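Local coordinates for venom protein 51.1 (Lychas mucronatus, PDB 6ATY) that probably acts as a neurotoxin of scorpion venom, lowering the action potential of myelinated nerves, at residues L15-C20 with Y25-C30. Numbering follows the deposited sequence.
Sequences LCEGQC and YFTGYC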
loop_
_atom_site.group_PDB
_atom_site.type_symbol
_atom_site.label_atom_id
_atom_site.label_comp_id
_atom_site.label_asym_id
_atom_site.label_seq_id
_atom_site.Cartn_x
_atom_site.Cartn_y
_atom_site.Cartn_z
ATOM N N LEU A 15 -2.803 -1.001 -6.304
ATOM C CA LEU A 15 -3.977 -0.559 -5.550
ATOM C C LEU A 15 -3.748 -0.375 -4.024
ATOM O O LEU A 15 -4.707 -0.373 -3.218
ATOM C CB LEU A 15 -5.132 -1.529 -5.805
ATOM C CG LEU A 15 -5.471 -1.778 -7.281
ATOM C CD1 LEU A 15 -6.577 -2.836 -7.419
ATOM C CD2 LEU A 15 -5.864 -0.506 -8.014
ATOM N N CYS A 16 -2.514 -0.100 -3.656
ATOM C CA CYS A 16 -2.130 0.036 -2.247
ATOM C C CYS A 16 -2.628 1.345 -1.618
ATOM O O CYS A 16 -2.967 1.357 -0.437
ATOM C CB CYS A 16 -0.643 -0.066 -2.101
ATOM S SG CYS A 16 0.022 -1.695 -2.512
ATOM N N GLU A 17 -2.685 2.438 -2.397
ATOM C CA GLU A 17 -3.177 3.717 -1.834
ATOM C C GLU A 17 -4.556 3.569 -1.177
ATOM O O GLU A 17 -4.769 4.005 -0.032
ATOM C CB GLU A 17 -3.226 4.813 -2.903
ATOM C CG GLU A 17 -3.621 6.178 -2.328
ATOM C CD GLU A 17 -3.675 7.282 -3.330
ATOM O OE1 GLU A 17 -2.626 7.960 -3.509
ATOM O OE2 GLU A 17 -4.747 7.475 -3.940
ATOM N N GLY A 18 -5.480 2.928 -1.865
ATOM C CA GLY A 18 -6.845 2.699 -1.312
ATOM C C GLY A 18 -6.827 1.844 -0.039
ATOM O O GLY A 18 -7.505 2.153 0.951
ATOM N N GLN A 19 -5.966 0.818 -0.037
ATOM C CA GLN A 19 -5.823 -0.065 1.121
ATOM C C GLN A 19 -5.268 0.706 2.298
ATOM O O GLN A 19 -5.667 0.485 3.409
ATOM C CB GLN A 19 -4.927 -1.257 0.821
ATOM C CG GLN A 19 -5.512 -2.215 -0.194
ATOM C CD GLN A 19 -6.664 -3.045 0.357
ATOM O OE1 GLN A 19 -6.905 -3.125 1.562
ATOM N NE2 GLN A 19 -7.366 -3.688 -0.539
ATOM N N CYS A 20 -4.312 1.586 2.038
ATOM C CA CYS A 20 -3.711 2.427 3.079
ATOM C C CYS A 20 -4.700 3.487 3.595
ATOM O O CYS A 20 -4.757 3.728 4.797
ATOM C CB CYS A 20 -2.443 3.081 2.539
ATOM S SG CYS A 20 -1.183 1.840 2.148
ATOM N N TYR A 25 -4.055 5.881 6.571
ATOM C CA TYR A 25 -2.841 6.506 6.078
ATOM C C TYR A 25 -3.198 7.384 4.892
ATOM O O TYR A 25 -4.303 7.280 4.344
ATOM C CB TYR A 25 -1.781 5.458 5.705
ATOM C CG TYR A 25 -1.386 4.632 6.899
ATOM C CD1 TYR A 25 -2.109 3.487 7.218
ATOM C CD2 TYR A 25 -0.333 5.006 7.729
ATOM C CE1 TYR A 25 -1.806 2.731 8.325
ATOM C CE2 TYR A 25 -0.014 4.251 8.863
ATOM C CZ TYR A 25 -0.785 3.118 9.154
ATOM O OH TYR A 25 -0.523 2.292 10.224
ATOM N N PHE A 26 -2.313 8.285 4.507
ATOM C CA PHE A 26 -2.609 9.179 3.399
ATOM C C PHE A 26 -2.253 8.539 2.079
ATOM O O PHE A 26 -2.891 8.813 1.066
ATOM C CB PHE A 26 -1.826 10.487 3.494
ATOM C CG PHE A 26 -2.103 11.413 2.365
ATOM C CD1 PHE A 26 -3.384 11.917 2.181
ATOM C CD2 PHE A 26 -1.127 11.707 1.431
ATOM C CE1 PHE A 26 -3.658 12.763 1.111
ATOM C CE2 PHE A 26 -1.395 12.558 0.380
ATOM C CZ PHE A 26 -2.669 13.067 0.217
ATOM N N THR A 27 -1.137 7.815 2.040
ATOM C CA THR A 27 -0.786 7.193 0.799
ATOM C C THR A 27 -0.101 5.873 0.938
ATOM O O THR A 27 0.173 5.425 2.043
ATOM C CB THR A 27 -0.045 8.145 -0.146
ATOM O OG1 THR A 27 -0.216 7.678 -1.515
ATOM C CG2 THR A 27 1.440 8.320 0.295
ATOM N N GLY A 28 0.034 5.196 -0.189
ATOM C CA GLY A 28 0.592 3.834 -0.193
ATOM C C GLY A 28 1.082 3.465 -1.574
ATOM O O GLY A 28 0.719 4.127 -2.542
ATOM N N TYR A 29 1.896 2.419 -1.647
ATOM C CA TYR A 29 2.472 1.962 -2.907
ATOM C C TYR A 29 2.914 0.506 -2.712
ATOM O O TYR A 29 3.127 0.054 -1.589
ATOM C CB TYR A 29 3.691 2.808 -3.302
ATOM C CG TYR A 29 4.818 2.707 -2.301
ATOM C CD1 TYR A 29 4.784 3.464 -1.129
ATOM C CD2 TYR A 29 5.883 1.839 -2.476
ATOM C CE1 TYR A 29 5.796 3.385 -0.178
ATOM C CE2 TYR A 29 6.909 1.747 -1.507
ATOM C CZ TYR A 29 6.833 2.532 -0.355
ATOM O OH TYR A 29 7.834 2.511 0.632
ATOM N N CYS A 30 3.006 -0.190 -3.818
ATOM C CA CYS A 30 3.434 -1.552 -3.868
ATOM C C CYS A 30 4.964 -1.534 -4.003
ATOM O O CYS A 30 5.511 -1.043 -4.984
ATOM C CB CYS A 30 2.817 -2.263 -5.048
ATOM S SG CYS A 30 3.044 -4.047 -4.966
#
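The carbonyl oxygen of C20 accepts a hydrogen bond from the backbone N of Y25, 2.9 Å from N to O and fairly straight at 161°, although the donor stands above the carbonyl plane. The same C20 O lies at the edge of the Y25 ring, in its plane and 3.6 Å from CD1. Nearer the start of the helix, T27 OG1 donates to E17 OE1, 3.1 Å away, which accepts through its anti lone pair. The glutamate suits this place because its chain, with CG anti to the backbone N (chi1 -175°) and extended beyond, reaches across to the strand, where threonine offers a short hydroxyl. The carboxylate's other oxygen has a long, weak ion pair with R21.

Helix 16-22 packs on the sheet's edge strand 27-31, running obliquely antiparallel to it, and the disulfides C16-C35 and C20-C37 tie it to the neighbouring strand 34-38: the cystine-stabilised alpha/beta motif of scorpion toxins. Between these cysteines, one helical turn apart, sits G28. Having no side chain, it brings its CA to 3.6 Å from C20 SG. The bare backbone thus admits the helix close to the strand, the axes of 16-20 and 27-30 approaching to 5.8 Å, but G28 N is buried without a partner. Farther along, C16 packs CB on the backbone of Y29 and SG against C30 CB at 3.8 Å, while C30 forms a disulfide with C9.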